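Local coordinates for protein endo-N-acetyl-beta-D-glucosaminidase (Hypocrea jecorina, PDB 4AC1) that hydrolyses the chitobiose core of N-linked glycans as a family 18 endo-beta-N-acetylglucosaminidase, and is responsible for deglycosylating the fungus's cellulases, at residues 153-157 / 170-175; 132-136 / 174-179; 41-45 / 89-95; 4-10 / 33-39. The contacts are given in a common frame with arbitrary orientation. Where two conformers were deposited one is given. Residue numbers count along the deposited sequence, not the author numbering.

Contact 1 of 4, residues 153-157 / 170-175; sequences TLAPV and FSYTAL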
# COMPACT_ATOMS: atom_id res chain seq x y z
N THR A 153 -5.63 3.29 4.19
CA THR A 153 -5.33 3.64 2.81
C THR A 153 -6.00 2.66 1.86
O THR A 153 -6.48 1.60 2.27
CB THR A 153 -3.80 3.70 2.57
OG1 THR A 153 -3.23 2.41 2.77
CG2 THR A 153 -3.14 4.65 3.53
N LEU A 154 -6.07 3.04 0.58
CA LEU A 154 -6.49 2.12 -0.47
C LEU A 154 -5.46 2.18 -1.58
O LEU A 154 -4.63 3.08 -1.60
CB LEU A 154 -7.89 2.46 -0.98
CG LEU A 154 -9.01 2.26 0.04
CD1 LEU A 154 -9.31 3.57 0.81
CD2 LEU A 154 -10.24 1.68 -0.62
N ALA A 155 -5.54 1.22 -2.51
CA ALA A 155 -4.61 1.15 -3.63
C ALA A 155 -5.37 1.11 -4.97
O ALA A 155 -5.29 0.12 -5.70
CB ALA A 155 -3.70 -0.08 -3.46
N PRO A 156 -6.10 2.18 -5.31
CA PRO A 156 -6.73 2.23 -6.63
C PRO A 156 -5.68 2.19 -7.73
O PRO A 156 -4.58 2.72 -7.58
CB PRO A 156 -7.39 3.61 -6.63
CG PRO A 156 -6.57 4.43 -5.68
CD PRO A 156 -6.15 3.48 -4.61
N VAL A 157 -6.02 1.57 -8.86
CA VAL A 157 -5.21 1.76 -10.05
C VAL A 157 -5.45 3.20 -10.51
O VAL A 157 -6.52 3.77 -10.28
CB VAL A 157 -5.49 0.71 -11.14
CG1 VAL A 157 -5.30 -0.70 -10.58
CG2 VAL A 157 -6.88 0.88 -11.74
N PHE A 170 -16.45 -0.69 -6.87
CA PHE A 170 -16.98 0.56 -6.32
C PHE A 170 -16.32 1.82 -6.91
O PHE A 170 -15.25 1.75 -7.53
CB PHE A 170 -16.86 0.58 -4.79
CG PHE A 170 -15.45 0.52 -4.29
CD1 PHE A 170 -14.66 1.67 -4.27
CD2 PHE A 170 -14.90 -0.68 -3.83
CE1 PHE A 170 -13.36 1.64 -3.80
CE2 PHE A 170 -13.59 -0.71 -3.34
CZ PHE A 170 -12.82 0.45 -3.35
N SER A 171 -16.98 2.96 -6.70
CA SER A 171 -16.48 4.24 -7.17
C SER A 171 -15.54 4.90 -6.15
O SER A 171 -15.92 5.10 -4.99
CB SER A 171 -17.65 5.17 -7.50
OG SER A 171 -17.18 6.50 -7.62
N TYR A 172 -14.34 5.26 -6.59
CA TYR A 172 -13.40 5.97 -5.72
C TYR A 172 -13.80 7.42 -5.51
O TYR A 172 -13.47 8.01 -4.49
CB TYR A 172 -11.97 5.86 -6.24
CG TYR A 172 -11.36 4.53 -5.90
CD1 TYR A 172 -11.50 3.44 -6.76
CD2 TYR A 172 -10.66 4.34 -4.70
CE1 TYR A 172 -10.97 2.20 -6.45
CE2 TYR A 172 -10.12 3.10 -4.37
CZ TYR A 172 -10.28 2.04 -5.26
OH TYR A 172 -9.74 0.81 -4.95
N THR A 173 -14.51 8.03 -6.47
CA THR A 173 -14.97 9.40 -6.25
C THR A 173 -16.11 9.41 -5.23
O THR A 173 -16.13 10.27 -4.36
CB THR A 173 -15.39 10.13 -7.52
OG1 THR A 173 -16.28 9.30 -8.25
CG2 THR A 173 -14.17 10.49 -8.38
N ALA A 174 -17.02 8.43 -5.29
CA ALA A 174 -18.07 8.32 -4.27
C ALA A 174 -17.44 8.05 -2.90
O ALA A 174 -17.82 8.67 -1.91
CB ALA A 174 -19.05 7.22 -4.62
N LEU A 175 -16.49 7.11 -2.84
CA LEU A 175 -15.77 6.82 -1.59
C LEU A 175 -15.10 8.05 -1.00
O LEU A 175 -15.18 8.30 0.21
CB LEU A 175 -14.74 5.71 -1.81
CG LEU A 175 -13.96 5.24 -0.58
CD1 LEU A 175 -14.88 4.63 0.45
CD2 LEU A 175 -12.89 4.24 -1.00
O HOH W 1 -7.84 -0.48 -3.35

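Contact 2 of 4, residues 132-136 / 174-179; sequences QQGID and ALQQTQ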
# COMPACT_ATOMS: atom_id res chain seq x y z
N GLN A 132 -20.20 -0.66 -3.15
CA GLN A 132 -20.03 0.63 -2.49
C GLN A 132 -20.34 0.56 -1.00
O GLN A 132 -19.59 1.08 -0.17
CB GLN A 132 -20.89 1.70 -3.15
CG GLN A 132 -20.43 3.12 -2.82
CD GLN A 132 -19.16 3.47 -3.58
OE1 GLN A 132 -19.10 3.33 -4.80
NE2 GLN A 132 -18.12 3.91 -2.85
N GLN A 133 -21.46 -0.08 -0.67
CA GLN A 133 -21.86 -0.20 0.73
C GLN A 133 -20.79 -0.96 1.53
O GLN A 133 -20.50 -0.61 2.67
CB GLN A 133 -23.20 -0.92 0.84
CG GLN A 133 -23.74 -0.96 2.26
CD GLN A 133 -24.95 -1.84 2.43
OE1 GLN A 133 -25.36 -2.55 1.51
NE2 GLN A 133 -25.53 -1.82 3.63
N GLY A 134 -20.25 -2.01 0.92
CA GLY A 134 -19.23 -2.84 1.58
C GLY A 134 -17.94 -2.09 1.91
O GLY A 134 -17.45 -2.15 3.04
N ILE A 135 -17.39 -1.37 0.93
CA ILE A 135 -16.15 -0.64 1.19
C ILE A 135 -16.39 0.50 2.16
O ILE A 135 -15.58 0.74 3.05
CB ILE A 135 -15.41 -0.16 -0.11
CG1 ILE A 135 -13.98 0.32 0.21
CG2 ILE A 135 -16.20 0.91 -0.86
CD1 ILE A 135 -13.08 -0.77 0.82
N ASP A 136 -17.52 1.20 2.00
CA ASP A 136 -17.84 2.30 2.90
C ASP A 136 -17.93 1.81 4.35
O ASP A 136 -17.39 2.44 5.27
CB ASP A 136 -19.14 2.99 2.49
CG ASP A 136 -19.06 3.76 1.16
OD1 ASP A 136 -18.03 3.75 0.44
OD2 ASP A 136 -20.08 4.39 0.81
N ALA A 174 -17.02 8.43 -5.29
CA ALA A 174 -18.07 8.32 -4.27
C ALA A 174 -17.44 8.05 -2.90
O ALA A 174 -17.82 8.67 -1.91
CB ALA A 174 -19.05 7.22 -4.62
N LEU A 175 -16.49 7.11 -2.84
CA LEU A 175 -15.77 6.82 -1.59
C LEU A 175 -15.10 8.05 -1.00
O LEU A 175 -15.18 8.30 0.21
CB LEU A 175 -14.74 5.71 -1.81
CG LEU A 175 -13.96 5.24 -0.58
CD1 LEU A 175 -14.88 4.63 0.45
CD2 LEU A 175 -12.89 4.24 -1.00
N GLN A 176 -14.41 8.82 -1.85
CA GLN A 176 -13.74 10.02 -1.37
C GLN A 176 -14.77 10.99 -0.78
O GLN A 176 -14.52 11.59 0.28
CB GLN A 176 -12.91 10.68 -2.49
CG GLN A 176 -12.41 12.11 -2.19
CD GLN A 176 -11.47 12.20 -0.99
OE1 GLN A 176 -10.60 11.34 -0.80
NE2 GLN A 176 -11.62 13.25 -0.21
N GLN A 177 -15.92 11.12 -1.42
CA GLN A 177 -16.95 12.03 -0.89
C GLN A 177 -17.46 11.62 0.50
O GLN A 177 -17.58 12.46 1.39
CB GLN A 177 -18.11 12.17 -1.86
CG GLN A 177 -17.72 12.86 -3.17
CD GLN A 177 -18.89 13.23 -4.03
OE1 GLN A 177 -20.01 13.39 -3.54
NE2 GLN A 177 -18.65 13.38 -5.33
N THR A 178 -17.75 10.34 0.69
CA THR A 178 -18.42 9.87 1.92
C THR A 178 -17.43 9.49 3.04
O THR A 178 -17.71 9.72 4.22
CB THR A 178 -19.37 8.69 1.64
OG1 THR A 178 -18.64 7.64 1.00
CG2 THR A 178 -20.51 9.10 0.73
N GLN A 179 -16.27 8.95 2.66
CA GLN A 179 -15.27 8.44 3.62
C GLN A 179 -13.90 9.08 3.46
O GLN A 179 -12.95 8.66 4.13
CB GLN A 179 -15.13 6.91 3.54
CG GLN A 179 -16.09 6.17 4.46
CD GLN A 179 -17.50 6.16 3.92
OE1 GLN A 179 -17.71 5.95 2.73
NE2 GLN A 179 -18.48 6.37 4.79
O HOH W 2 -19.71 6.08 -1.17

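Contact 3 of 4, residues 41-45 / 89-95; sequences FHINQ and SFNTQTL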
# COMPACT_ATOMS: atom_id res chain seq x y z
N PHE A 41 -2.19 -9.84 3.40
CA PHE A 41 -3.16 -10.53 4.25
C PHE A 41 -4.34 -10.99 3.38
O PHE A 41 -4.73 -10.33 2.42
CB PHE A 41 -3.63 -9.64 5.40
CG PHE A 41 -2.59 -9.43 6.48
CD1 PHE A 41 -2.49 -10.31 7.55
CD2 PHE A 41 -1.70 -8.36 6.41
CE1 PHE A 41 -1.54 -10.12 8.56
CE2 PHE A 41 -0.74 -8.17 7.41
CZ PHE A 41 -0.66 -9.05 8.48
N HIS A 42 -4.86 -12.17 3.74
CA HIS A 42 -5.96 -12.82 3.02
C HIS A 42 -7.03 -13.25 4.01
O HIS A 42 -6.74 -13.94 5.00
CB HIS A 42 -5.46 -14.07 2.31
CG HIS A 42 -4.32 -13.82 1.37
ND1 HIS A 42 -4.43 -12.96 0.31
CD2 HIS A 42 -3.07 -14.34 1.32
CE1 HIS A 42 -3.28 -12.94 -0.35
NE2 HIS A 42 -2.44 -13.77 0.24
N ILE A 43 -8.26 -12.83 3.75
CA ILE A 43 -9.43 -13.29 4.50
C ILE A 43 -9.98 -14.51 3.75
O ILE A 43 -10.28 -14.44 2.56
CB ILE A 43 -10.53 -12.19 4.61
CG1 ILE A 43 -9.94 -10.86 5.12
CG2 ILE A 43 -11.73 -12.67 5.44
CD1 ILE A 43 -9.46 -10.87 6.53
N ASN A 44 -10.09 -15.63 4.46
CA ASN A 44 -10.49 -16.90 3.85
C ASN A 44 -11.82 -17.38 4.37
O ASN A 44 -11.96 -17.61 5.57
CB ASN A 44 -9.42 -17.95 4.14
CG ASN A 44 -8.05 -17.53 3.63
OD1 ASN A 44 -7.11 -17.36 4.41
ND2 ASN A 44 -7.93 -17.33 2.32
N GLN A 45 -12.81 -17.54 3.49
CA GLN A 45 -14.09 -18.13 3.88
C GLN A 45 -13.83 -19.46 4.59
O GLN A 45 -13.10 -20.31 4.09
CB GLN A 45 -15.00 -18.35 2.66
CG GLN A 45 -16.32 -19.05 3.02
CD GLN A 45 -17.17 -19.44 1.83
OE1 GLN A 45 -18.35 -19.11 1.78
NE2 GLN A 45 -16.58 -20.16 0.88
N SER A 89 -10.98 -11.80 -0.24
CA SER A 89 -11.07 -10.95 0.95
C SER A 89 -12.25 -9.97 0.91
O SER A 89 -12.69 -9.51 1.96
CB SER A 89 -9.77 -10.17 1.17
OG SER A 89 -8.69 -11.04 1.45
N PHE A 90 -12.74 -9.66 -0.29
CA PHE A 90 -13.71 -8.57 -0.47
C PHE A 90 -14.99 -9.01 -1.17
O PHE A 90 -15.71 -8.18 -1.72
CB PHE A 90 -13.07 -7.40 -1.25
CG PHE A 90 -11.81 -6.87 -0.63
CD1 PHE A 90 -11.81 -6.31 0.65
CD2 PHE A 90 -10.61 -6.94 -1.33
CE1 PHE A 90 -10.63 -5.82 1.21
CE2 PHE A 90 -9.44 -6.47 -0.77
CZ PHE A 90 -9.45 -5.92 0.49
N ASN A 91 -15.26 -10.31 -1.16
CA ASN A 91 -16.46 -10.79 -1.84
C ASN A 91 -17.63 -10.99 -0.87
O ASN A 91 -17.53 -10.71 0.32
CB ASN A 91 -16.18 -12.03 -2.72
CG ASN A 91 -15.78 -13.27 -1.92
OD1 ASN A 91 -15.04 -14.13 -2.42
ND2 ASN A 91 -16.27 -13.38 -0.71
N THR A 92 -18.77 -11.42 -1.42
CA THR A 92 -19.99 -11.57 -0.63
C THR A 92 -19.94 -12.70 0.42
O THR A 92 -20.85 -12.83 1.25
CB THR A 92 -21.24 -11.72 -1.53
OG1 THR A 92 -21.00 -12.73 -2.51
CG2 THR A 92 -21.54 -10.40 -2.24
N GLN A 93 -18.89 -13.51 0.37
CA GLN A 93 -18.67 -14.59 1.34
C GLN A 93 -17.90 -14.09 2.57
O GLN A 93 -17.91 -14.73 3.62
CB GLN A 93 -17.93 -15.77 0.69
CG GLN A 93 -18.81 -16.66 -0.18
CD GLN A 93 -19.23 -16.00 -1.48
OE1 GLN A 93 -20.41 -15.66 -1.66
NE2 GLN A 93 -18.29 -15.81 -2.39
N THR A 94 -17.23 -12.95 2.42
CA THR A 94 -16.39 -12.41 3.49
C THR A 94 -16.74 -10.94 3.79
O THR A 94 -17.82 -10.67 4.33
CB THR A 94 -14.88 -12.63 3.21
OG1 THR A 94 -14.54 -12.00 1.97
CG2 THR A 94 -14.55 -14.12 3.13
N LEU A 95 -15.87 -9.99 3.46
CA LEU A 95 -16.06 -8.62 3.93
C LEU A 95 -17.15 -7.84 3.19
O LEU A 95 -17.56 -6.78 3.64
CB LEU A 95 -14.73 -7.85 3.97
CG LEU A 95 -13.62 -8.35 4.90
CD1 LEU A 95 -12.37 -7.50 4.73
CD2 LEU A 95 -14.06 -8.36 6.36
O HOH W 3 -6.43 -11.45 -0.49

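Contact 4 of 4, residues 4-10 / 33-39; sequences RLIVYFQ and LTHLIVC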
# COMPACT_ATOMS: atom_id res chain seq x y z
N ARG A 4 5.72 11.03 1.50
CA ARG A 4 5.85 9.68 2.03
C ARG A 4 6.72 8.84 1.10
O ARG A 4 6.72 9.05 -0.12
CB ARG A 4 4.47 9.03 2.18
CG ARG A 4 3.49 9.87 2.97
CD ARG A 4 2.13 9.20 3.02
NE ARG A 4 1.07 10.05 3.57
CZ ARG A 4 0.31 10.87 2.85
NH1 ARG A 4 0.51 11.01 1.56
NH2 ARG A 4 -0.67 11.56 3.43
N LEU A 5 7.47 7.91 1.69
CA LEU A 5 8.15 6.88 0.93
C LEU A 5 7.72 5.55 1.50
O LEU A 5 8.02 5.24 2.66
CB LEU A 5 9.68 7.02 1.00
CG LEU A 5 10.48 5.92 0.28
CD1 LEU A 5 10.11 5.82 -1.22
CD2 LEU A 5 11.98 6.11 0.45
N ILE A 6 7.00 4.79 0.70
CA ILE A 6 6.28 3.61 1.15
C ILE A 6 6.79 2.41 0.38
O ILE A 6 6.91 2.47 -0.84
CB ILE A 6 4.79 3.78 0.84
CG1 ILE A 6 4.22 4.99 1.61
CG2 ILE A 6 3.99 2.50 1.14
CD1 ILE A 6 3.23 5.81 0.82
N VAL A 7 7.10 1.33 1.08
CA VAL A 7 7.57 0.09 0.44
C VAL A 7 6.65 -1.06 0.85
O VAL A 7 6.43 -1.30 2.06
CB VAL A 7 9.02 -0.24 0.85
CG1 VAL A 7 9.39 -1.68 0.43
CG2 VAL A 7 9.98 0.78 0.28
N TYR A 8 6.10 -1.74 -0.15
CA TYR A 8 5.37 -2.99 0.07
C TYR A 8 6.34 -4.15 0.20
O TYR A 8 7.29 -4.29 -0.59
CB TYR A 8 4.43 -3.26 -1.10
CG TYR A 8 3.17 -2.42 -1.15
CD1 TYR A 8 3.13 -1.19 -1.81
CD2 TYR A 8 1.99 -2.87 -0.54
CE1 TYR A 8 1.95 -0.43 -1.85
CE2 TYR A 8 0.82 -2.13 -0.58
CZ TYR A 8 0.81 -0.91 -1.24
OH TYR A 8 -0.35 -0.16 -1.30
N PHE A 9 6.08 -4.99 1.21
CA PHE A 9 6.95 -6.11 1.58
C PHE A 9 6.08 -7.37 1.56
O PHE A 9 5.44 -7.71 2.57
CB PHE A 9 7.52 -5.82 2.98
CG PHE A 9 8.58 -6.79 3.45
CD1 PHE A 9 9.90 -6.67 3.04
CD2 PHE A 9 8.25 -7.81 4.34
CE1 PHE A 9 10.88 -7.57 3.49
CE2 PHE A 9 9.21 -8.71 4.80
CZ PHE A 9 10.53 -8.59 4.37
N GLN A 10 5.99 -8.01 0.39
CA GLN A 10 5.17 -9.22 0.21
C GLN A 10 6.01 -10.49 0.25
O GLN A 10 5.66 -11.46 0.93
CB GLN A 10 4.35 -9.20 -1.09
CG GLN A 10 3.31 -10.30 -1.09
CD GLN A 10 2.58 -10.45 -2.40
OE1 GLN A 10 3.14 -10.92 -3.39
NE2 GLN A 10 1.33 -10.06 -2.42
N LEU A 33 12.57 6.24 4.66
CA LEU A 33 11.39 5.41 4.59
C LEU A 33 10.37 5.88 5.61
O LEU A 33 10.72 6.04 6.77
CB LEU A 33 11.74 3.96 4.90
CG LEU A 33 10.60 2.95 4.74
CD1 LEU A 33 10.27 2.76 3.28
CD2 LEU A 33 10.98 1.63 5.37
N THR A 34 9.13 6.15 5.19
CA THR A 34 8.11 6.56 6.16
C THR A 34 7.16 5.42 6.53
O THR A 34 6.65 5.40 7.64
CB THR A 34 7.32 7.78 5.68
OG1 THR A 34 6.69 7.47 4.44
CG2 THR A 34 8.25 8.97 5.49
N HIS A 35 6.92 4.48 5.60
CA HIS A 35 5.94 3.42 5.81
C HIS A 35 6.42 2.11 5.22
O HIS A 35 6.90 2.10 4.08
CB HIS A 35 4.60 3.79 5.15
CG HIS A 35 4.01 5.04 5.70
ND1 HIS A 35 4.41 6.29 5.29
CD2 HIS A 35 3.10 5.23 6.69
CE1 HIS A 35 3.75 7.20 5.99
NE2 HIS A 35 2.96 6.58 6.85
N LEU A 36 6.24 1.02 5.95
CA LEU A 36 6.53 -0.32 5.46
C LEU A 36 5.20 -1.07 5.53
O LEU A 36 4.60 -1.15 6.62
CB LEU A 36 7.59 -1.00 6.34
CG LEU A 36 8.20 -2.36 5.93
CD1 LEU A 36 7.24 -3.53 6.08
CD2 LEU A 36 8.83 -2.34 4.52
N ILE A 37 4.74 -1.61 4.39
CA ILE A 37 3.45 -2.29 4.32
C ILE A 37 3.67 -3.80 4.18
O ILE A 37 4.09 -4.28 3.12
CB ILE A 37 2.53 -1.73 3.19
CG1 ILE A 37 2.36 -0.21 3.35
CG2 ILE A 37 1.17 -2.43 3.22
CD1 ILE A 37 1.45 0.45 2.32
N VAL A 38 3.41 -4.53 5.27
CA VAL A 38 3.51 -5.99 5.31
C VAL A 38 2.27 -6.55 4.61
O VAL A 38 1.15 -6.17 4.93
CB VAL A 38 3.61 -6.51 6.76
CG1 VAL A 38 3.59 -8.04 6.81
CG2 VAL A 38 4.88 -5.96 7.41
N CYS A 39 2.48 -7.46 3.67
CA CYS A 39 1.40 -7.93 2.81
C CYS A 39 1.73 -9.31 2.22
O CYS A 39 2.87 -9.75 2.34
CB CYS A 39 1.14 -6.91 1.69
SG CYS A 39 2.53 -6.59 0.58

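Contact 1 of 4, residues 153-157 / 170-175
The ring of Tyr172 lies with one face against Pro156, whose CB sits 3.6 Å from the ring centroid and 14° off the ring normal, a close CH-pi contact. Beside it, Leu154 CD2 enters a greasy recess formed by Leu175 CD2 at 3.7 Å, Phe170 CZ at 4.0 Å and Tyr172 CE2 at 4.0 Å. No direct hydrogen bond crosses between the segments; a water joins them instead, accepting from Ala155 N at 3.0 Å and lying 2.8 Å from Tyr172 OH, which also bonds to Ser168. On the helix side, Ser171 is the N-cap: its OG accepts from Ala174 N at 3.0 Å, fixing the first turn from which Tyr172 and Leu175 reach the strand. Ala155 turns its CB away from the helix and touches Asp125, a zinc-binding residue. Strand 151-154, helix 172-179 and strand 185-189 form one beta-alpha-beta unit, the repeat from which the GH18 (beta/alpha)8 barrel is built.

Contact 2 of 4, residues 132-136 / 174-179
Two neighbouring helices on the outside of the (beta/alpha)8 barrel meet here near the N-terminus of one and the C-terminus of the other. The short segments cross at -44° with axes 10.7 Å apart, wide enough for side chains to fill the gap. Gln132 is bent: chi1 is t and chi2 is p, which folds the chain over so that its amide lies against the other helix, with NE2 3.9 Å from Ala174 CB. The same amide works twice more. NE2 donates to Asp136 OD1 one turn along (3.3 Å), while OE1 accepts from the backbone of Ser171, the N-cap of helix 172-179. Asp136, in the m rotamer, is thereby held over Leu175. That leucine (chi1 t, chi2 p) passes CD1 within 3.3 Å of Asp136 OD1 and 4.2 Å from Ile135 CG2, at the buried side of the contact, where Phe170 and Leu154 also pack. Nearer solvent the chemistry turns polar. Thr178 points its CA-CB bond toward the other helix and, with chi1 p, has OG1 3.6 Å from Asp136 OD2; one water spans the gap, donating to Asp136 OD2 at 2.6 Å and to Thr178 OG1 at 2.9 Å.

Contact 3 of 4, residues 41-45 / 89-95
This is a strand-end-to-loop contact in the (beta/alpha)8 barrel: the chain leaving the C-terminal end of strand 35-42 packs on the loop that links the next strand, 77-83, to helix 100-116. One direct hydrogen bond ties the two, from Ile43 N to Ser89 OG, 2.9 Å and nearly straight at 173°. A water reinforces it, 3.0 Å from Ser89 OG and 2.6 Å from His42 ND1, so the serine hydroxyl gathers both the backbone and the histidine. Ile43 has the largest covered area of any residue here. Its CG2 lies 3.9 Å from Thr94 CB and its CG1 4.2 Å from Leu95 CD1, while Val82 and Tyr106 close round it from the strand and helix of the same barrel unit. A type I turn from Asn91 to Thr94, closed by Thr94 N donating to Asn91 O at 3.1 Å, sets Thr94 against Ile43. Thr94 OG1 is bonded to Gly88 O, within its own loop. Asn44 turns its CB away from the loop, and its side chain packs on His50, a zinc-binding residue. At the exposed margin, Gln45 stretches out with chi1 and chi2 both t, bringing its OE1 to 3.2 Å from Gln93 CG.

Contact 4 of 4, residues 4-10 / 33-39
Strands 4-9 and 35-39 run parallel, their short axes 4.7 Å apart at closest approach, and their backbone bonding is regular along most of the pair. Val7 N donates to His35 O (3.1 Å), Ile37 N to Val7 O (2.9 Å), Phe9 N to Ile37 O (2.8 Å) and Cys39 N to Phe9 O (3.2 Å). At the entry end Leu5 O is shared, accepting from Thr34 N at 2.9 Å and His35 N at 3.2 Å. Leu5 N is satisfied by a side chain, Thr34 OG1 at 2.9 Å, and this hydroxyl also shares a hydrogen bond with His35 ND1 at 2.7 Å. At the far end Gln10 CA makes a CA-H...O contact with Cys39 O, 3.2 Å, and that carbonyl also accepts from Asn52. Gln10 N finds Glu256. Ile6, Tyr8, His35 and Ile37 point into the barrel, where Ile37 CD1 sits over the Tyr8 ring, 4.1 Å from its centroid, and Cys39 SG lies at the ring's edge; Tyr8 OH bonds to Asp123. Arg4, Ile6 and Tyr8 spend their backbone groups on strand 251-255, the neighbour that closes the barrel. On the outer face are Val7, Phe9, Leu36 and Val38, and helix 270-279 covers Leu5 and Val7 through Trp271.

In the fold
Contact 4 is the innermost, a strand pair in the barrel wall held mainly by backbone hydrogen bonds, whereas contact 1, also buried, joins the wall to its outer helical layer by apolar and aromatic packing around one water. These two meet in the barrel interior, where Ala155 CB lies 4.0 Å from Tyr8 OH. Contact 2 continues contact 1 outward: both use helix 172-179 and share Ala174 and Leu175, but contact 2 shades from buried leucine to polar, water-bridged groups at the surface. Contact 3, partly buried, extends strand 35-42 beyond the part used in contact 4; between its two segments a serine hydroxyl and loop side chains take the place of backbone pairing.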